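Local structure of CDP-4-keto-6-deoxy-D-glucose-3-dehydrase (Yersinia pseudotuberculosis, 3BB8) at residues V14-E19 and G42-Q47; L48-S53 and M294-L300; L92-T98 and I240-R245; P142-V146 and H166-F172; F345-L351 and Q407-I413. The protein probably serves lipopolysaccharide sugar biosynthesis as a pyridoxal 5'-phosphate-dependent dehydrase that acts on CDP-4-keto-6-deoxy-D-glucose. The protein carries 1 engineered substitution. One frame throughout, in Å; residues are numbered along the deposited sequence.

Contact 1 (V14-E19 and G42-Q47)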
# COMPACT_ATOMS: atom_id res chain seq x y z
N VAL A 14 11.08 27.82 -6.44
CA VAL A 14 10.05 27.02 -5.79
C VAL A 14 9.52 27.79 -4.58
O VAL A 14 8.31 27.97 -4.43
CB VAL A 14 10.61 25.65 -5.33
CG1 VAL A 14 9.61 24.94 -4.43
CG2 VAL A 14 10.90 24.78 -6.54
N ALA A 15 10.43 28.26 -3.74
CA ALA A 15 10.05 29.02 -2.55
C ALA A 15 9.24 30.26 -2.92
O ALA A 15 8.52 30.82 -2.09
CB ALA A 15 11.29 29.42 -1.75
N GLN A 16 9.36 30.69 -4.17
CA GLN A 16 8.66 31.87 -4.65
C GLN A 16 7.38 31.49 -5.38
O GLN A 16 6.50 32.32 -5.60
CB GLN A 16 9.57 32.69 -5.56
CG GLN A 16 10.87 33.13 -4.89
CD GLN A 16 11.88 33.73 -5.86
OE1 GLN A 16 13.02 34.03 -5.48
NE2 GLN A 16 11.46 33.91 -7.11
N TYR A 17 7.28 30.22 -5.78
CA TYR A 17 6.09 29.73 -6.46
C TYR A 17 5.08 29.38 -5.37
O TYR A 17 3.87 29.44 -5.58
CB TYR A 17 6.42 28.47 -7.27
CG TYR A 17 5.22 27.85 -7.96
CD1 TYR A 17 4.92 28.16 -9.29
CD2 TYR A 17 4.35 26.99 -7.27
CE1 TYR A 17 3.79 27.62 -9.91
CE2 TYR A 17 3.22 26.45 -7.89
CZ TYR A 17 2.94 26.78 -9.21
OH TYR A 17 1.82 26.27 -9.82
N ALA A 18 5.61 29.02 -4.21
CA ALA A 18 4.80 28.64 -3.06
C ALA A 18 4.14 29.86 -2.41
O ALA A 18 3.10 29.73 -1.76
CB ALA A 18 5.66 27.90 -2.04
N GLU A 19 4.75 31.03 -2.59
CA GLU A 19 4.22 32.26 -2.02
C GLU A 19 2.87 32.59 -2.63
O GLU A 19 1.94 33.01 -1.95
CB GLU A 19 5.18 33.42 -2.27
CG GLU A 19 6.57 33.21 -1.70
CD GLU A 19 6.54 32.66 -0.29
OE1 GLU A 19 5.82 33.24 0.55
OE2 GLU A 19 7.23 31.66 -0.03
N GLY A 42 3.29 24.16 2.53
CA GLY A 42 3.89 25.37 2.01
C GLY A 42 5.22 25.17 1.32
O GLY A 42 5.54 24.07 0.84
N THR A 43 6.01 26.24 1.29
CA THR A 43 7.32 26.25 0.65
C THR A 43 8.18 25.04 0.98
O THR A 43 8.66 24.35 0.08
CB THR A 43 8.09 27.52 1.05
OG1 THR A 43 7.31 28.67 0.68
CG2 THR A 43 9.43 27.58 0.35
N LYS A 44 8.37 24.77 2.27
CA LYS A 44 9.19 23.64 2.69
C LYS A 44 8.75 22.31 2.07
O LYS A 44 9.57 21.58 1.52
CB LYS A 44 9.18 23.54 4.21
CG LYS A 44 10.30 22.67 4.77
CD LYS A 44 11.67 23.31 4.54
CE LYS A 44 12.77 22.53 5.25
NZ LYS A 44 14.06 23.28 5.25
N GLU A 45 7.45 22.02 2.14
CA GLU A 45 6.94 20.77 1.59
C GLU A 45 7.26 20.64 0.11
O GLU A 45 7.82 19.64 -0.32
CB GLU A 45 5.42 20.65 1.77
CG GLU A 45 4.94 20.42 3.21
CD GLU A 45 5.06 21.66 4.07
OE1 GLU A 45 4.94 22.77 3.51
OE2 GLU A 45 5.27 21.54 5.29
N LEU A 46 6.91 21.66 -0.67
CA LEU A 46 7.17 21.60 -2.11
C LEU A 46 8.65 21.53 -2.42
O LEU A 46 9.05 20.87 -3.39
CB LEU A 46 6.56 22.80 -2.84
CG LEU A 46 5.04 22.76 -3.05
CD1 LEU A 46 4.34 23.11 -1.75
CD2 LEU A 46 4.65 23.74 -4.15
N GLN A 47 9.47 22.19 -1.62
CA GLN A 47 10.90 22.19 -1.85
C GLN A 47 11.48 20.78 -1.70
O GLN A 47 12.11 20.26 -2.62
CB GLN A 47 11.60 23.16 -0.91
CG GLN A 47 11.30 24.62 -1.22
CD GLN A 47 12.15 25.59 -0.41
OE1 GLN A 47 12.19 25.52 0.82
NE2 GLN A 47 12.82 26.50 -1.10

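Contact 2 (L48-S53 and M294-L300)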
# COMPACT_ATOMS: atom_id res chain seq x y z
N LEU A 48 11.25 20.17 -0.54
CA LEU A 48 11.75 18.83 -0.29
C LEU A 48 11.26 17.83 -1.35
O LEU A 48 12.05 17.04 -1.86
CB LEU A 48 11.37 18.35 1.11
CG LEU A 48 11.91 19.19 2.26
CD1 LEU A 48 11.91 18.38 3.55
CD2 LEU A 48 13.33 19.65 1.96
N MET A 49 9.98 17.87 -1.69
CA MET A 49 9.48 16.94 -2.69
C MET A 49 10.27 17.11 -3.99
O MET A 49 10.47 16.14 -4.73
CB MET A 49 7.99 17.16 -2.95
CG MET A 49 7.12 16.71 -1.80
SD MET A 49 5.40 16.58 -2.29
CE MET A 49 4.94 18.33 -2.29
N VAL A 50 10.71 18.33 -4.26
CA VAL A 50 11.50 18.58 -5.46
C VAL A 50 12.88 17.97 -5.27
O VAL A 50 13.42 17.36 -6.19
CB VAL A 50 11.62 20.10 -5.74
CG1 VAL A 50 12.74 20.36 -6.74
CG2 VAL A 50 10.30 20.61 -6.32
N GLU A 51 13.43 18.11 -4.07
CA GLU A 51 14.74 17.53 -3.78
C GLU A 51 14.70 16.04 -4.03
O GLU A 51 15.54 15.50 -4.76
CB GLU A 51 15.15 17.79 -2.33
CG GLU A 51 15.78 19.15 -2.12
CD GLU A 51 17.02 19.07 -1.25
OE1 GLU A 51 16.89 18.83 -0.03
OE2 GLU A 51 18.13 19.23 -1.81
N ALA A 52 13.72 15.37 -3.42
CA ALA A 52 13.55 13.93 -3.58
C ALA A 52 13.36 13.58 -5.06
O ALA A 52 13.91 12.60 -5.55
CB ALA A 52 12.35 13.46 -2.77
N SER A 53 12.58 14.39 -5.77
CA SER A 53 12.35 14.14 -7.18
C SER A 53 13.67 14.19 -7.94
O SER A 53 13.94 13.35 -8.80
CB SER A 53 11.40 15.19 -7.77
OG SER A 53 10.13 15.16 -7.13
N MET A 294 9.64 10.48 -2.11
CA MET A 294 8.89 11.70 -2.43
C MET A 294 7.89 11.96 -1.31
O MET A 294 7.83 13.06 -0.75
CB MET A 294 8.13 11.55 -3.75
CG MET A 294 9.00 11.51 -4.98
SD MET A 294 9.80 9.91 -5.31
CE MET A 294 8.46 9.04 -6.13
N GLN A 295 7.11 10.93 -0.99
CA GLN A 295 6.14 11.02 0.08
C GLN A 295 6.89 11.31 1.38
O GLN A 295 6.49 12.16 2.17
CB GLN A 295 5.36 9.70 0.21
CG GLN A 295 4.37 9.44 -0.92
CD GLN A 295 4.10 7.95 -1.15
OE1 GLN A 295 4.82 7.28 -1.89
NE2 GLN A 295 3.07 7.44 -0.50
N ALA A 296 7.98 10.59 1.60
CA ALA A 296 8.78 10.79 2.81
C ALA A 296 9.18 12.26 2.98
O ALA A 296 9.15 12.80 4.08
CB ALA A 296 10.03 9.92 2.77
N ALA A 297 9.54 12.90 1.87
CA ALA A 297 9.96 14.30 1.89
C ALA A 297 8.85 15.21 2.41
O ALA A 297 9.05 15.97 3.36
CB ALA A 297 10.36 14.74 0.47
N CYS A 298 7.68 15.11 1.78
CA CYS A 298 6.53 15.91 2.17
C CYS A 298 6.31 15.74 3.67
O CYS A 298 6.15 16.72 4.39
CB CYS A 298 5.29 15.47 1.40
SG CYS A 298 3.86 16.57 1.54
N GLY A 299 6.32 14.50 4.13
CA GLY A 299 6.13 14.24 5.54
C GLY A 299 7.19 14.88 6.42
O GLY A 299 6.88 15.39 7.49
N LEU A 300 8.44 14.87 5.96
CA LEU A 300 9.53 15.46 6.75
C LEU A 300 9.30 16.95 6.97
O LEU A 300 9.39 17.43 8.10
CB LEU A 300 10.88 15.23 6.07
CG LEU A 300 12.11 15.69 6.87
CD1 LEU A 300 12.16 14.98 8.22
CD2 LEU A 300 13.36 15.39 6.07

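Contact 3 (L92-T98 and I240-R245)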
# COMPACT_ATOMS: atom_id res chain seq x y z
N LEU A 92 -0.57 -3.97 9.08
CA LEU A 92 0.75 -4.49 9.47
C LEU A 92 0.87 -4.74 10.99
O LEU A 92 1.46 -5.72 11.42
CB LEU A 92 1.85 -3.52 9.00
CG LEU A 92 2.12 -3.47 7.49
CD1 LEU A 92 3.09 -2.35 7.17
CD2 LEU A 92 2.70 -4.82 7.04
N ALA A 93 0.30 -3.83 11.78
CA ALA A 93 0.33 -3.94 13.24
C ALA A 93 -0.34 -5.23 13.73
O ALA A 93 0.24 -5.97 14.51
CB ALA A 93 -0.35 -2.72 13.87
N LEU A 94 -1.55 -5.49 13.25
CA LEU A 94 -2.30 -6.68 13.65
C LEU A 94 -1.72 -7.96 13.05
O LEU A 94 -1.66 -8.99 13.72
CB LEU A 94 -3.77 -6.53 13.23
CG LEU A 94 -4.88 -7.45 13.75
CD1 LEU A 94 -4.77 -8.86 13.16
CD2 LEU A 94 -4.83 -7.48 15.27
N THR A 95 -1.30 -7.89 11.79
CA THR A 95 -0.75 -9.05 11.10
C THR A 95 0.54 -9.54 11.75
O THR A 95 0.73 -10.74 11.92
CB THR A 95 -0.47 -8.74 9.62
OG1 THR A 95 -1.69 -8.36 8.99
CG2 THR A 95 0.13 -9.97 8.91
N ALA A 96 1.41 -8.60 12.10
CA ALA A 96 2.68 -8.90 12.73
C ALA A 96 2.51 -9.75 13.99
O ALA A 96 3.35 -10.61 14.28
CB ALA A 96 3.37 -7.62 13.06
N LEU A 97 1.44 -9.50 14.73
CA LEU A 97 1.21 -10.25 15.96
C LEU A 97 0.78 -11.68 15.65
O LEU A 97 0.49 -12.44 16.58
CB LEU A 97 0.13 -9.57 16.80
CG LEU A 97 0.44 -8.17 17.32
CD1 LEU A 97 -0.72 -7.64 18.16
CD2 LEU A 97 1.71 -8.21 18.15
N THR A 98 0.72 -12.04 14.37
CA THR A 98 0.33 -13.40 13.99
C THR A 98 1.58 -14.23 13.70
O THR A 98 1.49 -15.43 13.42
CB THR A 98 -0.55 -13.44 12.71
OG1 THR A 98 0.26 -13.11 11.58
CG2 THR A 98 -1.71 -12.46 12.82
N ILE A 240 9.45 -8.00 12.91
CA ILE A 240 8.34 -8.74 12.32
C ILE A 240 7.60 -7.84 11.32
O ILE A 240 7.38 -8.24 10.17
CB ILE A 240 7.34 -9.23 13.41
CG1 ILE A 240 7.87 -10.50 14.11
CG2 ILE A 240 6.00 -9.61 12.79
CD1 ILE A 240 9.28 -10.39 14.63
N ILE A 241 7.23 -6.63 11.75
CA ILE A 241 6.51 -5.66 10.93
C ILE A 241 7.20 -5.42 9.60
O ILE A 241 6.58 -5.56 8.53
CB ILE A 241 6.42 -4.25 11.61
CG1 ILE A 241 5.97 -4.38 13.06
CG2 ILE A 241 5.45 -3.34 10.84
CD1 ILE A 241 4.59 -4.88 13.23
N GLU A 242 8.47 -5.03 9.68
CA GLU A 242 9.28 -4.74 8.50
C GLU A 242 9.28 -5.89 7.49
O GLU A 242 9.23 -5.67 6.28
CB GLU A 242 10.72 -4.42 8.94
CG GLU A 242 11.63 -3.91 7.82
CD GLU A 242 12.91 -3.29 8.35
OE1 GLU A 242 13.60 -3.96 9.15
OE2 GLU A 242 13.23 -2.14 7.97
N SER A 243 9.34 -7.11 8.01
CA SER A 243 9.34 -8.30 7.17
C SER A 243 8.01 -8.39 6.40
O SER A 243 7.99 -8.63 5.19
CB SER A 243 9.53 -9.55 8.03
OG SER A 243 9.43 -10.73 7.25
N PHE A 244 6.91 -8.20 7.12
CA PHE A 244 5.59 -8.25 6.50
C PHE A 244 5.44 -7.13 5.45
O PHE A 244 4.85 -7.33 4.39
CB PHE A 244 4.51 -8.10 7.56
CG PHE A 244 4.14 -9.40 8.22
CD1 PHE A 244 3.48 -10.40 7.51
CD2 PHE A 244 4.40 -9.60 9.58
CE1 PHE A 244 3.08 -11.58 8.13
CE2 PHE A 244 4.00 -10.79 10.21
CZ PHE A 244 3.34 -11.78 9.48
N ARG A 245 6.00 -5.97 5.76
CA ARG A 245 5.93 -4.85 4.84
C ARG A 245 6.79 -5.12 3.61
O ARG A 245 6.42 -4.79 2.49
CB ARG A 245 6.39 -3.55 5.50
CG ARG A 245 6.22 -2.34 4.58
CD ARG A 245 6.99 -1.11 5.07
NE ARG A 245 8.43 -1.30 5.03
CZ ARG A 245 9.31 -0.48 5.61
NH1 ARG A 245 8.90 0.60 6.28
NH2 ARG A 245 10.61 -0.75 5.54

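Contact 4 (P142-V146 and H166-F172)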
# COMPACT_ATOMS: atom_id res chain seq x y z
N PRO A 142 -19.82 12.32 25.78
CA PRO A 142 -19.49 12.84 24.45
C PRO A 142 -17.99 12.83 24.19
O PRO A 142 -17.48 13.67 23.46
CB PRO A 142 -20.01 14.27 24.49
CG PRO A 142 -19.94 14.65 25.93
CD PRO A 142 -20.25 13.39 26.70
N THR A 143 -17.29 11.88 24.80
CA THR A 143 -15.89 11.61 24.46
C THR A 143 -15.79 10.80 23.17
O THR A 143 -14.80 10.90 22.44
CB THR A 143 -15.17 10.86 25.58
OG1 THR A 143 -15.60 9.49 25.61
CG2 THR A 143 -15.45 11.50 26.93
N TYR A 144 -16.82 10.00 22.89
CA TYR A 144 -16.86 9.20 21.68
C TYR A 144 -15.79 8.10 21.61
O TYR A 144 -15.39 7.68 20.53
CB TYR A 144 -16.79 10.10 20.44
CG TYR A 144 -17.88 11.15 20.45
CD1 TYR A 144 -17.61 12.45 20.90
CD2 TYR A 144 -19.19 10.84 20.09
CE1 TYR A 144 -18.61 13.41 20.98
CE2 TYR A 144 -20.20 11.79 20.18
CZ TYR A 144 -19.90 13.07 20.63
OH TYR A 144 -20.91 14.02 20.73
N ASN A 145 -15.36 7.64 22.78
CA ASN A 145 -14.39 6.58 22.88
C ASN A 145 -14.98 5.44 23.70
O ASN A 145 -15.98 5.62 24.40
CB ASN A 145 -13.08 7.08 23.51
CG ASN A 145 -12.18 7.78 22.50
OD1 ASN A 145 -12.33 8.97 22.23
ND2 ASN A 145 -11.26 7.03 21.92
N VAL A 146 -14.36 4.27 23.62
CA VAL A 146 -14.88 3.08 24.29
C VAL A 146 -15.34 3.39 25.71
O VAL A 146 -14.67 4.13 26.44
CB VAL A 146 -13.83 1.95 24.34
CG1 VAL A 146 -12.59 2.42 25.08
CG2 VAL A 146 -14.41 0.71 24.99
N HIS A 166 -7.98 6.12 19.15
CA HIS A 166 -8.25 7.27 20.00
C HIS A 166 -9.08 8.16 19.07
O HIS A 166 -8.56 9.03 18.37
CB HIS A 166 -6.95 7.97 20.42
CG HIS A 166 -6.16 7.21 21.44
ND1 HIS A 166 -5.09 6.40 21.10
CD2 HIS A 166 -6.32 7.08 22.77
CE1 HIS A 166 -4.64 5.80 22.19
NE2 HIS A 166 -5.36 6.20 23.22
N THR A 167 -10.38 7.89 19.06
CA THR A 167 -11.32 8.57 18.18
C THR A 167 -11.28 10.09 18.15
O THR A 167 -11.41 10.74 19.17
CB THR A 167 -12.75 8.11 18.50
OG1 THR A 167 -12.79 6.68 18.44
CG2 THR A 167 -13.75 8.69 17.51
N LEU A 168 -11.09 10.62 16.95
CA LEU A 168 -11.02 12.05 16.69
C LEU A 168 -10.00 12.84 17.50
O LEU A 168 -10.14 14.05 17.67
CB LEU A 168 -12.41 12.67 16.85
CG LEU A 168 -13.45 12.23 15.82
CD1 LEU A 168 -14.82 12.82 16.17
CD2 LEU A 168 -13.01 12.68 14.43
N GLY A 169 -8.95 12.17 17.96
CA GLY A 169 -7.93 12.87 18.73
C GLY A 169 -8.15 12.69 20.22
O GLY A 169 -7.20 12.73 21.01
N ASN A 170 -9.40 12.49 20.62
CA ASN A 170 -9.70 12.30 22.03
C ASN A 170 -9.18 10.91 22.40
O ASN A 170 -9.24 9.98 21.61
CB ASN A 170 -11.21 12.43 22.28
CG ASN A 170 -11.54 12.59 23.76
OD1 ASN A 170 -10.74 13.14 24.53
ND2 ASN A 170 -12.72 12.12 24.16
N LEU A 171 -8.68 10.79 23.63
CA LEU A 171 -8.09 9.54 24.09
C LEU A 171 -9.12 8.68 24.82
O LEU A 171 -9.89 9.18 25.64
CB LEU A 171 -6.89 9.81 25.00
CG LEU A 171 -5.76 10.65 24.40
CD1 LEU A 171 -6.00 12.13 24.64
CD2 LEU A 171 -4.42 10.22 24.97
N PHE A 172 -9.13 7.39 24.52
CA PHE A 172 -9.88 6.42 25.31
C PHE A 172 -9.23 6.18 26.66
O PHE A 172 -8.10 6.62 26.91
CB PHE A 172 -10.02 5.10 24.55
CG PHE A 172 -8.71 4.40 24.31
CD1 PHE A 172 -8.08 3.71 25.33
CD2 PHE A 172 -8.11 4.44 23.06
CE1 PHE A 172 -6.88 3.06 25.11
CE2 PHE A 172 -6.90 3.80 22.84
CZ PHE A 172 -6.29 3.11 23.86

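Contact 5 (F345-L351 and Q407-I413)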
# COMPACT_ATOMS: atom_id res chain seq x y z
N PHE A 345 -8.74 16.17 16.25
CA PHE A 345 -8.71 15.91 14.81
C PHE A 345 -9.87 16.67 14.19
O PHE A 345 -9.75 17.25 13.11
CB PHE A 345 -8.87 14.40 14.57
CG PHE A 345 -9.01 14.02 13.11
CD1 PHE A 345 -10.26 13.94 12.52
CD2 PHE A 345 -7.88 13.74 12.34
CE1 PHE A 345 -10.39 13.58 11.17
CE2 PHE A 345 -8.00 13.38 11.00
CZ PHE A 345 -9.26 13.30 10.42
N GLY A 346 -10.99 16.65 14.91
CA GLY A 346 -12.19 17.33 14.47
C GLY A 346 -13.02 17.69 15.69
O GLY A 346 -12.65 17.34 16.81
N PHE A 347 -14.14 18.36 15.47
CA PHE A 347 -15.03 18.79 16.56
C PHE A 347 -16.35 18.00 16.50
O PHE A 347 -17.23 18.33 15.72
CB PHE A 347 -15.32 20.28 16.41
CG PHE A 347 -15.92 20.91 17.64
CD1 PHE A 347 -15.11 21.28 18.71
CD2 PHE A 347 -17.29 21.17 17.70
CE1 PHE A 347 -15.66 21.89 19.84
CE2 PHE A 347 -17.85 21.78 18.82
CZ PHE A 347 -17.03 22.15 19.89
N PRO A 348 -16.49 16.94 17.32
CA PRO A 348 -17.70 16.11 17.34
C PRO A 348 -18.89 16.70 18.11
O PRO A 348 -18.76 17.13 19.26
CB PRO A 348 -17.20 14.81 17.97
CG PRO A 348 -16.22 15.32 18.99
CD PRO A 348 -15.45 16.39 18.22
N ILE A 349 -20.05 16.69 17.47
CA ILE A 349 -21.27 17.24 18.05
C ILE A 349 -22.45 16.28 17.89
O ILE A 349 -22.70 15.77 16.80
CB ILE A 349 -21.66 18.56 17.36
CG1 ILE A 349 -20.55 19.59 17.57
CG2 ILE A 349 -22.99 19.07 17.91
CD1 ILE A 349 -20.69 20.81 16.69
N THR A 350 -23.16 16.03 18.99
CA THR A 350 -24.35 15.18 18.95
C THR A 350 -25.62 16.01 19.09
O THR A 350 -25.86 16.64 20.12
CB THR A 350 -24.31 14.12 20.07
OG1 THR A 350 -23.21 13.23 19.84
CG2 THR A 350 -25.61 13.33 20.09
N LEU A 351 -26.44 16.00 18.04
CA LEU A 351 -27.69 16.75 18.04
C LEU A 351 -28.77 16.03 18.85
O LEU A 351 -29.04 14.85 18.62
CB LEU A 351 -28.18 16.99 16.61
CG LEU A 351 -29.63 17.44 16.45
CD1 LEU A 351 -29.78 18.91 16.81
CD2 LEU A 351 -30.12 17.17 15.04
N GLN A 407 -27.30 10.41 15.36
CA GLN A 407 -27.29 11.81 15.79
C GLN A 407 -25.97 12.57 15.84
O GLN A 407 -25.97 13.78 16.09
CB GLN A 407 -27.95 11.88 17.17
CG GLN A 407 -29.33 11.24 17.23
CD GLN A 407 -30.36 12.06 16.50
OE1 GLN A 407 -30.59 13.23 16.83
NE2 GLN A 407 -31.00 11.47 15.50
N THR A 408 -24.85 11.90 15.61
CA THR A 408 -23.56 12.58 15.70
C THR A 408 -22.95 13.00 14.37
O THR A 408 -23.26 12.46 13.32
CB THR A 408 -22.54 11.70 16.46
OG1 THR A 408 -23.11 11.31 17.71
CG2 THR A 408 -21.24 12.45 16.71
N PHE A 409 -22.08 14.00 14.43
CA PHE A 409 -21.38 14.50 13.26
C PHE A 409 -20.27 15.41 13.79
O PHE A 409 -20.28 15.77 14.96
CB PHE A 409 -22.35 15.27 12.35
CG PHE A 409 -22.76 16.62 12.89
CD1 PHE A 409 -22.07 17.77 12.51
CD2 PHE A 409 -23.83 16.74 13.76
CE1 PHE A 409 -22.44 19.03 13.00
CE2 PHE A 409 -24.21 17.99 14.26
CZ PHE A 409 -23.51 19.13 13.87
N TRP A 410 -19.30 15.75 12.95
CA TRP A 410 -18.23 16.62 13.40
C TRP A 410 -17.90 17.69 12.39
O TRP A 410 -18.18 17.54 11.20
CB TRP A 410 -16.96 15.82 13.75
CG TRP A 410 -16.42 14.92 12.66
CD1 TRP A 410 -16.86 13.67 12.34
CD2 TRP A 410 -15.31 15.20 11.79
NE1 TRP A 410 -16.08 13.14 11.33
CE2 TRP A 410 -15.13 14.06 10.97
CE3 TRP A 410 -14.45 16.29 11.63
CZ2 TRP A 410 -14.13 13.98 10.00
CZ3 TRP A 410 -13.45 16.22 10.66
CH2 TRP A 410 -13.30 15.07 9.86
N ILE A 411 -17.29 18.78 12.85
CA ILE A 411 -16.85 19.85 11.97
C ILE A 411 -15.41 20.25 12.26
O ILE A 411 -14.72 19.58 13.03
CB ILE A 411 -17.75 21.10 12.10
CG1 ILE A 411 -17.70 21.64 13.53
CG2 ILE A 411 -19.18 20.77 11.70
CD1 ILE A 411 -18.89 22.51 13.89
N GLY A 412 -14.96 21.33 11.64
CA GLY A 412 -13.55 21.54 11.39
C GLY A 412 -12.91 22.45 12.42
O GLY A 412 -13.39 23.56 12.67
N ILE A 413 -11.82 21.99 13.02
CA ILE A 413 -11.00 22.83 13.90
C ILE A 413 -9.52 22.72 13.56
O ILE A 413 -8.65 23.04 14.38
CB ILE A 413 -11.23 22.37 15.37
CG1 ILE A 413 -11.26 20.84 15.46
CG2 ILE A 413 -12.50 23.00 15.92
CD1 ILE A 413 -9.91 20.18 15.26

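Contact 1 (V14-E19 and G42-Q47)
Gly42 is the N-cap of helix 43-55, and its carbonyl carbon lies 4.4 Å from Ala18 CB. Its own N donates a very short bond of 2.4 Å to Glu45 OE1. The N3 side chain thus bonds back to the N-cap, as in one half of a capping box; Gly42 has no side chain to supply the other half. Thr43, the first helical residue, has the widest contact. Its CG2 sits 3.4 Å from Ala15 CB, and its OG1 makes a weak hydrogen bond of 3.1 Å to Glu19 OE2. Ala18 CB is 3.3 Å from the same OG1. Thus the start of helix 43-55 packs against the N-terminal arm, where helix 6-15 gives way to helix 17-21. Small alanines on the arm allow this close approach. Glu45 does not touch the arm and forms a salt bridge with Arg305. Leu46 points at the arm, with its CB 4.1 Å from Val14 CG1; both side chains also pack on the second subunit. Gln47 CG lies 3.6 Å from Val14 CG1, while its NE2 is hydrogen-bonded to the carbonyl of Ala11.

Contact 2 (L48-S53 and M294-L300)
Leu48 points at the second helix. Its CB meets Ala297 CB at 3.8 Å, and its CD1 reaches Leu300 CB at 4.2 Å. The backbone is close here too: Leu48 O is 3.7 Å from Ala297 CB. Met49 points sideways. Its CG lies 3.9 Å from Met294 O, and its SD lies 3.9 Å from Cys298 CB. The CA atoms of Met49 and Met294 are 5.3 Å apart, the nearest pair of the two segments. This is an antiparallel helix pair. The axes of 48-53 and 294-300 approach to 7.9 Å at 154°, a close distance that suits the small side chains of Ala52 and Ala297. Residues 294-300 belong to the start of the long helix 293-323. Val50 points away from this helix and packs on Val50 of the second subunit, so the pair lies at the dimer interface. Gln295 likewise meets Gln295 of that subunit. Ala52 CB sits 4.0 Å from Ala297 CB and 3.9 Å from Met294 CA. Ser53 OG is spent within its own helix, on a 2.6 Å hydrogen bond to Met49 O, and is 4.4 Å from Met294 CG.

Contact 3 (L92-T98 and I240-R245)
This is a buried, apolar helix-helix contact between the C-terminal end of helix 86-96 and the end of helix 235-245. No hydrogen bond joins the two segments. The short axes cross steeply, at 111°, and approach to 9.0 Å. Phe244 gives the largest contact of the second helix. Thr95 CG2 lies over one face of its ring, 3.7 Å from the centroid and 20° off the normal, a CH-pi contact. Ala96 CA is 3.4 Å from Phe244 CE2. The CA atoms of Ala96 and Ile241 are only 5.3 Å apart, an approach that a small alanine side chain permits. Ala96 CB also meets Ile240 CG2 at 3.3 Å. Leu92, one helical turn earlier, fills the other end. Its CB lies 4.0 Å from Ile241 CG2, its CD2 3.8 Å from Phe244 CB, and its CD1 3.9 Å from Arg245 CB. The Phe244 ring also stacks with His284. Arg245 turns its guanidinium away and bonds through NH1 to the carbonyl of Thr82. Leu92 and Ile241 both rest on strand 79-83, while Ala93 and Leu94 pack on strand 187-191, so the helix pair lies against the mixed sheet of the aspartate aminotransferase fold.

Contact 4 (P142-V146 and H166-F172)
The side chain of Asn145 lies against the loop 166-172, touching His166, Thr167 and the backbone run from Asn170 to Phe172. It gives up more surface to the other segment than any other residue here. It belongs to a G1 beta bulge, in which Tyr144 and Asn145 both face Asp140. Tyr144 takes the bulge's left-handed conformation, with phi/psi of 66/27°. The bulge marks the turn from strand 133-140 into the short, weakly bonded strand 145-146 of the mixed sheet. The loop 166-172 leaves the C-terminal end of strand 159-165, next to the cofactor site. The side chain of Thr167 is about 6 Å from the bound pyridoxal phosphate and about 6 Å from that of Asp194, which binds it. One firm hydrogen bond joins the segments: Asn170 ND2 donates to Thr143 O at 3.0 Å, nearly straight at 169°. The other end of that amide accepts from the backbone N of Thr337. Thr143 OG1 takes a weak bond of 3.4 Å from Asn145 N and also bonds to Asp140. Tyr144 O approaches Thr167 CB at 3.4 Å, but the ring leads away and its hydroxyl bonds to Thr350. Beyond Asn145, Val146 CG1 meets Phe172 CB at 3.8 Å.

Contact 5 (F345-L351 and Q407-I413)
Five backbone hydrogen bonds join the two segments. Ile349 N gives the shortest, 2.7 Å to Phe409 O, and Phe409 N returns one of 3.0 Å to Ile349 O. Phe347 N bonds to Ile411 O at 2.8 Å, and Ile411 N to Phe347 O at 2.9 Å. Leu351 N adds a bond of 3.0 Å to Gln407 O. The hydroxyls Thr350 OG1 and Thr408 OG1 are also hydrogen-bonded, at 2.9 Å, and Thr350 OG1 bonds to Tyr144 OH as well. The register is antiparallel, and strand 347-351 is the middle one of a three-stranded sheet, between 331-332 and 408-411. Pro348 faces Trp410 in a non-hydrogen-bonded pair with CA atoms 4.0 Å apart. On the sheet face of Phe347, Ile349, Phe409 and Ile411, Ile349 CD1 meets Ile411 CD1 at 3.7 Å, and Ile349 CB lies over the Phe409 ring. Helices 293-323 and 419-432 pack there. Gly346 CA is 3.8 Å from Trp410 CE3, where a CB would clash. Phe345 CE1 lies 3.5 Å from Trp410 CH2, and the Phe345 side chain is about 5 Å from the bound pyridoxal phosphate.

In the fold
The contacts form two adjoining pairs and one separate site in the aspartate aminotransferase fold. Contacts 1 and 2 come one after the other on helix 43-55. Their centres are 12 Å apart, and both touch the second subunit, so this part of the fold lies at the dimer interface. The centres of contacts 4 and 5 are also 12 Å apart, and the two touch through Tyr144 with Thr350 and through the backbones of Leu168 and Phe345. They join loops of the mixed sheet to the three-stranded sheet, beside the cofactor. The centre of contact 3 is about 26 Å from those of contacts 2 and 4. Contact 4 falls between its segments in sequence, and contact 2 spans both. Helix 293-323 runs from contact 2 to the packing around contact 5.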